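At5g01750 protein (Arabidopsis thaliana, PDB 1ZXU) is of unknown function but might be related to the phospholipid scramblases and to the tubby-like superfamily of membrane-tethered transcription factors. Local coordinates at residues V26-K31 with L115-K120; P37-I42 with N186-V191. One frame throughout, in Å; residues are numbered along the deposited sequence.

From the N terminus the chain first runs through 26-31, a loop that leads toward strand 38-43. Contact 1 sets this loop against strand 115-120, closing a long loop that contains the strands from 38-43 to 101-106. Segment 37-42 follows almost at once, but its partner, 186-191, comes much later, so the two loops cross. Contact 2 pairs the first strand of the barrel with the last and thereby shuts it. Contact 1 lays the N-terminal loop on a strand midway round the same barrel. The contact centres are about 19 Å apart, on opposite sides of the chain's centre. Helix 197-211 touches side chains from both.

Contact 1 (V26-K31 with L115-K120); sequences VVVDPK and LLYTVK
Val27 and Val28 of the N-terminal loop pack against Leu116 and Tyr117 of strand 115-120. The strand belongs to the antiparallel barrel of a tubby-like fold. No hydrogen bond joins the two segments; the contact is apolar. Val27 brings its CG1 obliquely to the tyrosine ring, 3.4 Å from Tyr117 CE2 and 3.5 Å from Tyr117 CD2. Val27 CG1 is anti to the backbone N (chi1 175°), which turns this methyl to the ring, and the two side chains cross at about a right angle. Val28 uses CG2 alone. This methyl sits at the ring edge near the ring plane, 3.9 Å from Tyr117 OH. It also lies 4.2 Å from Leu116 CD1. The other leucine methyl, Leu116 CD2, rests 3.7 Å from Val27 O.

Both Leu116 and Tyr117 turn toward the loop, consistent with the classic beta bulge here, in which both lie opposite Val104 of strand 101-106. The ring edge also meets Val119 CG2 in plane, and Phe199 of helix 197-211 packs edge-to-face with the ring. The hydroxyl is hydrogen-bonded to Ser202 of that helix. The backbone of the loop is held by Asp196, just before the helix, whose OD2 accepts from the N atoms of Val27, Val28 and Asp29. Further on, the loop folds into an Asx turn, where Lys31 N donates to Asp29 OD1 at 2.9 Å, on the anti side of the carboxylate and 29° out of its plane.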
loop_
_atom_site.group_PDB
_atom_site.type_symbol
_atom_site.label_atom_id
_atom_site.label_comp_id
_atom_site.label_asym_id
_atom_site.label_seq_id
_atom_site.Cartn_x
_atom_site.Cartn_y
_atom_site.Cartn_z
ATOM N N VAL A 26 -1.940 -10.870 -7.235
ATOM C CA VAL A 26 -2.717 -9.786 -7.853
ATOM C C VAL A 26 -3.851 -9.397 -6.907
ATOM O O VAL A 26 -4.595 -10.262 -6.417
ATOM C CB VAL A 26 -3.229 -10.172 -9.255
ATOM C CG1 VAL A 26 -3.681 -11.622 -9.302
ATOM C CG2 VAL A 26 -4.345 -9.229 -9.743
ATOM N N VAL A 27 -3.977 -8.094 -6.641
ATOM C CA VAL A 27 -4.952 -7.619 -5.665
ATOM C C VAL A 27 -5.744 -6.434 -6.252
ATOM O O VAL A 27 -6.999 -6.423 -6.228
ATOM C CB VAL A 27 -4.292 -7.219 -4.327
ATOM C CG1 VAL A 27 -5.316 -6.639 -3.418
ATOM C CG2 VAL A 27 -3.701 -8.462 -3.627
ATOM N N VAL A 28 -5.011 -5.494 -6.807
ATOM C CA VAL A 28 -5.612 -4.274 -7.345
ATOM C C VAL A 28 -5.881 -4.457 -8.826
ATOM O O VAL A 28 -7.037 -4.251 -9.299
ATOM C CB VAL A 28 -4.704 -3.005 -7.059
ATOM C CG1 VAL A 28 -5.200 -1.749 -7.878
ATOM C CG2 VAL A 28 -4.598 -2.728 -5.550
ATOM N N ASP A 29 -4.841 -4.867 -9.538
ATOM C CA ASP A 29 -4.876 -5.022 -11.011
ATOM C C ASP A 29 -3.631 -5.786 -11.456
ATOM O O ASP A 29 -2.507 -5.442 -11.071
ATOM C CB ASP A 29 -4.896 -3.639 -11.686
ATOM C CG ASP A 29 -5.207 -3.702 -13.238
ATOM O OD1 ASP A 29 -4.612 -4.509 -13.988
ATOM O OD2 ASP A 29 -6.027 -2.870 -13.702
ATOM N N PRO A 30 -3.806 -6.795 -12.332
ATOM C CA PRO A 30 -2.612 -7.502 -12.823
ATOM C C PRO A 30 -1.559 -6.627 -13.516
ATOM O O PRO A 30 -0.409 -7.024 -13.594
ATOM C CB PRO A 30 -3.196 -8.557 -13.814
ATOM C CG PRO A 30 -4.543 -8.050 -14.162
ATOM C CD PRO A 30 -5.057 -7.336 -12.905
ATOM N N LYS A 31 -1.912 -5.434 -13.991
ATOM C CA LYS A 31 -0.924 -4.553 -14.594
ATOM C C LYS A 31 0.137 -4.025 -13.605
ATOM O O LYS A 31 1.178 -3.502 -14.017
ATOM C CB LYS A 31 -1.584 -3.397 -15.356
ATOM C CG LYS A 31 -2.066 -2.257 -14.483
ATOM C CD LYS A 31 -2.554 -1.093 -15.273
ATOM C CE LYS A 31 -4.026 -0.848 -15.004
ATOM N NZ LYS A 31 -4.612 0.196 -15.912
ATOM N N LEU A 115 -15.057 -2.399 -3.135
ATOM C CA LEU A 115 -14.128 -2.759 -2.057
ATOM C C LEU A 115 -13.095 -3.834 -2.522
ATOM O O LEU A 115 -13.492 -4.983 -3.023
ATOM C CB LEU A 115 -14.989 -3.258 -0.876
ATOM C CG LEU A 115 -14.158 -3.664 0.328
ATOM C CD1 LEU A 115 -13.414 -2.555 0.968
ATOM C CD2 LEU A 115 -15.023 -4.567 1.341
ATOM N N LEU A 116 -11.838 -3.523 -2.340
ATOM C CA LEU A 116 -10.769 -4.446 -2.695
ATOM C C LEU A 116 -10.285 -5.223 -1.458
ATOM O O LEU A 116 -10.046 -6.443 -1.540
ATOM C CB LEU A 116 -9.595 -3.735 -3.334
ATOM C CG LEU A 116 -9.859 -3.233 -4.748
ATOM C CD1 LEU A 116 -8.755 -2.269 -5.176
ATOM C CD2 LEU A 116 -10.023 -4.379 -5.708
ATOM N N TYR A 117 -10.089 -4.509 -0.359
ATOM C CA TYR A 117 -9.655 -5.215 0.904
ATOM C C TYR A 117 -9.816 -4.281 2.076
ATOM O O TYR A 117 -9.982 -3.054 1.921
ATOM C CB TYR A 117 -8.196 -5.667 0.849
ATOM C CG TYR A 117 -7.243 -4.689 0.230
ATOM C CD1 TYR A 117 -6.440 -3.867 0.999
ATOM C CD2 TYR A 117 -7.100 -4.675 -1.179
ATOM C CE1 TYR A 117 -5.510 -2.938 0.340
ATOM C CE2 TYR A 117 -6.215 -3.788 -1.803
ATOM C CZ TYR A 117 -5.440 -2.922 -1.025
ATOM O OH TYR A 117 -4.536 -2.057 -1.678
ATOM N N THR A 118 -9.820 -4.898 3.268
ATOM C CA THR A 118 -9.895 -4.157 4.539
ATOM C C THR A 118 -8.623 -4.473 5.295
ATOM O O THR A 118 -8.098 -5.589 5.226
ATOM C CB THR A 118 -11.094 -4.678 5.344
ATOM O OG1 THR A 118 -12.322 -4.470 4.576
ATOM C CG2 THR A 118 -11.166 -3.984 6.697
ATOM N N VAL A 119 -8.109 -3.474 6.006
ATOM C CA VAL A 119 -6.850 -3.622 6.743
ATOM C C VAL A 119 -7.187 -3.294 8.187
ATOM O O VAL A 119 -7.829 -2.281 8.454
ATOM C CB VAL A 119 -5.795 -2.651 6.224
ATOM C CG1 VAL A 119 -4.518 -2.834 7.018
ATOM C CG2 VAL A 119 -5.532 -2.922 4.717
ATOM N N LYS A 120 -6.788 -4.168 9.098
ATOM C CA LYS A 120 -7.056 -3.949 10.514
ATOM C C LYS A 120 -5.725 -3.845 11.244
ATOM O O LYS A 120 -4.786 -4.636 11.005
ATOM C CB LYS A 120 -7.775 -5.182 11.098
ATOM C CG LYS A 120 -9.147 -5.516 10.532
ATOM C CD LYS A 120 -9.739 -6.763 11.227
ATOM C CE LYS A 120 -10.987 -7.263 10.541
ATOM N NZ LYS A 120 -11.661 -8.312 11.372
#

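Contact 2 (P37-I42 with N186-V191); sequences PIDMAI and NFSVTV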
loop_
_atom_site.group_PDB
_atom_site.type_symbol
_atom_site.label_atom_id
_atom_site.label_comp_id
_atom_site.label_asym_id
_atom_site.label_seq_id
_atom_site.Cartn_x
_atom_site.Cartn_y
_atom_site.Cartn_z
ATOM N N PRO A 37 11.920 -7.749 -9.338
ATOM C CA PRO A 37 11.730 -6.904 -8.135
ATOM C C PRO A 37 11.806 -5.423 -8.435
ATOM O O PRO A 37 12.581 -4.969 -9.290
ATOM C CB PRO A 37 12.851 -7.358 -7.201
ATOM C CG PRO A 37 13.192 -8.790 -7.704
ATOM C CD PRO A 37 13.087 -8.640 -9.197
ATOM N N ILE A 38 11.002 -4.645 -7.714
ATOM C CA ILE A 38 10.944 -3.194 -7.821
ATOM C C ILE A 38 11.147 -2.648 -6.413
ATOM O O ILE A 38 10.529 -3.184 -5.479
ATOM C CB ILE A 38 9.531 -2.782 -8.260
ATOM C CG1 ILE A 38 9.339 -3.103 -9.742
ATOM C CG2 ILE A 38 9.266 -1.273 -7.986
ATOM C CD1 ILE A 38 7.914 -2.810 -10.223
ATOM N N ASP A 39 11.986 -1.624 -6.250
ATOM C CA ASP A 39 12.187 -0.970 -4.941
ATOM C C ASP A 39 11.429 0.332 -5.002
ATOM O O ASP A 39 11.565 1.055 -5.982
ATOM C CB ASP A 39 13.630 -0.657 -4.661
ATOM C CG ASP A 39 14.390 -1.860 -4.102
ATOM O OD1 ASP A 39 13.866 -2.983 -4.139
ATOM O OD2 ASP A 39 15.516 -1.682 -3.618
HETATM N N MSE A 40 10.585 0.575 -4.013
HETATM C CA MSE A 40 9.828 1.845 -3.985
HETATM C C MSE A 40 10.258 2.673 -2.819
HETATM O O MSE A 40 10.749 2.143 -1.799
HETATM C CB MSE A 40 8.321 1.585 -3.880
HETATM C CG MSE A 40 7.791 0.611 -4.902
HETATM SE SE MSE A 40 5.856 0.436 -4.851
HETATM C CE MSE A 40 5.725 0.316 -2.956
ATOM N N ALA A 41 10.092 4.004 -2.915
ATOM C CA ALA A 41 10.498 4.856 -1.810
ATOM C C ALA A 41 9.566 6.063 -1.758
ATOM O O ALA A 41 8.891 6.346 -2.765
ATOM C CB ALA A 41 11.944 5.336 -2.052
ATOM N N ILE A 42 9.522 6.752 -0.615
ATOM C CA ILE A 42 8.691 7.950 -0.406
ATOM C C ILE A 42 9.554 9.205 -0.590
ATOM O O ILE A 42 10.699 9.310 -0.082
ATOM C CB ILE A 42 8.081 7.971 1.032
ATOM C CG1 ILE A 42 6.974 6.912 1.145
ATOM C CG2 ILE A 42 7.520 9.370 1.415
ATOM C CD1 ILE A 42 6.378 6.756 2.557
ATOM N N ASN A 186 14.246 7.509 4.688
ATOM C CA ASN A 186 15.431 6.664 4.781
ATOM C C ASN A 186 15.138 5.171 4.623
ATOM O O ASN A 186 15.634 4.357 5.403
ATOM C CB ASN A 186 16.160 6.940 6.105
ATOM C CG ASN A 186 15.413 6.419 7.309
ATOM O OD1 ASN A 186 14.166 6.290 7.320
ATOM N ND2 ASN A 186 16.164 6.126 8.370
ATOM N N PHE A 187 14.300 4.805 3.661
ATOM C CA PHE A 187 14.100 3.395 3.431
ATOM C C PHE A 187 13.629 3.162 2.014
ATOM O O PHE A 187 13.208 4.102 1.312
ATOM C CB PHE A 187 13.044 2.877 4.394
ATOM C CG PHE A 187 11.636 3.372 4.084
ATOM C CD1 PHE A 187 10.803 2.665 3.200
ATOM C CD2 PHE A 187 11.133 4.504 4.730
ATOM C CE1 PHE A 187 9.482 3.125 2.934
ATOM C CE2 PHE A 187 9.838 4.957 4.492
ATOM C CZ PHE A 187 9.002 4.291 3.597
ATOM N N SER A 188 13.707 1.900 1.595
ATOM C CA SER A 188 12.979 1.500 0.387
ATOM C C SER A 188 12.216 0.253 0.680
ATOM O O SER A 188 12.442 -0.380 1.714
ATOM C CB SER A 188 13.899 1.269 -0.792
ATOM O OG SER A 188 14.808 0.224 -0.512
ATOM N N VAL A 189 11.227 -0.042 -0.174
ATOM C CA VAL A 189 10.491 -1.280 0.011
ATOM C C VAL A 189 10.682 -2.102 -1.283
ATOM O O VAL A 189 10.337 -1.655 -2.347
ATOM C CB VAL A 189 8.990 -1.049 0.229
ATOM C CG1 VAL A 189 8.228 -2.380 0.323
ATOM C CG2 VAL A 189 8.733 -0.304 1.526
ATOM N N THR A 190 11.241 -3.300 -1.151
ATOM C CA THR A 190 11.328 -4.246 -2.302
ATOM C C THR A 190 10.024 -4.967 -2.465
ATOM O O THR A 190 9.528 -5.598 -1.511
ATOM C CB THR A 190 12.455 -5.268 -2.110
ATOM O OG1 THR A 190 13.694 -4.562 -1.933
ATOM C CG2 THR A 190 12.506 -6.215 -3.344
ATOM N N VAL A 191 9.437 -4.859 -3.659
ATOM C CA VAL A 191 8.258 -5.672 -3.991
ATOM C C VAL A 191 8.762 -6.827 -4.862
ATOM O O VAL A 191 9.434 -6.613 -5.910
ATOM C CB VAL A 191 7.296 -4.836 -4.837
ATOM C CG1 VAL A 191 6.119 -5.661 -5.328
ATOM C CG2 VAL A 191 6.881 -3.587 -4.014
HETATM O O HOH W 1 11.026 5.725 1.489
#
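Met40 and Val191 point to the same face of the sheet, where Met40 CE lies 4.2 Å from Val191 CG2. Met40 is present as selenomethionine. Its chain bends at the last torsion (chi3 -45°), which places CE. Ile56 of the next strand, 54-58, also touches this side chain. Val191 is fixed by its backbone: Val191 N donates to Ile38 O at 2.7 Å, nearly along the C=O axis, and Ile38 N donates back to Val191 O. Met40 N gives a 2.8 Å bond to Val189 O, and Val189 N returns one to Met40 O. These antiparallel hydrogen-bonded pairs join the first and last strands and close the barrel. Val189 and Val191 also meet helix 197-211, through Ile200 and Tyr197.

Phe187 lies further along the pairing, beside Ile42. Here a water replaces the direct backbone bond: it accepts from Ile42 N at 2.8 Å and donates to Phe187 O at 2.7 Å. The same water sits over the centre of one face of the Phe187 ring. Ile42 CD1 comes instead to the ring edge, 3.7 Å from Phe187 CZ. Trp152 packs edge-to-face with this ring.

On the other face of the sheet, Asp39 and Thr190 lie side by side in a non-hydrogen-bonded pair. Thr190 OG1 donates to Asp39 OD1 at 2.7 Å, although the place of OG1 is less sure. An alanine at Asp39 would probably leave the Thr190 hydroxyl without this acceptor and freer to turn. Asp39 OD2 lies 3.7 Å from Ser188 OG, which has a weak hydrogen bond with Lys174.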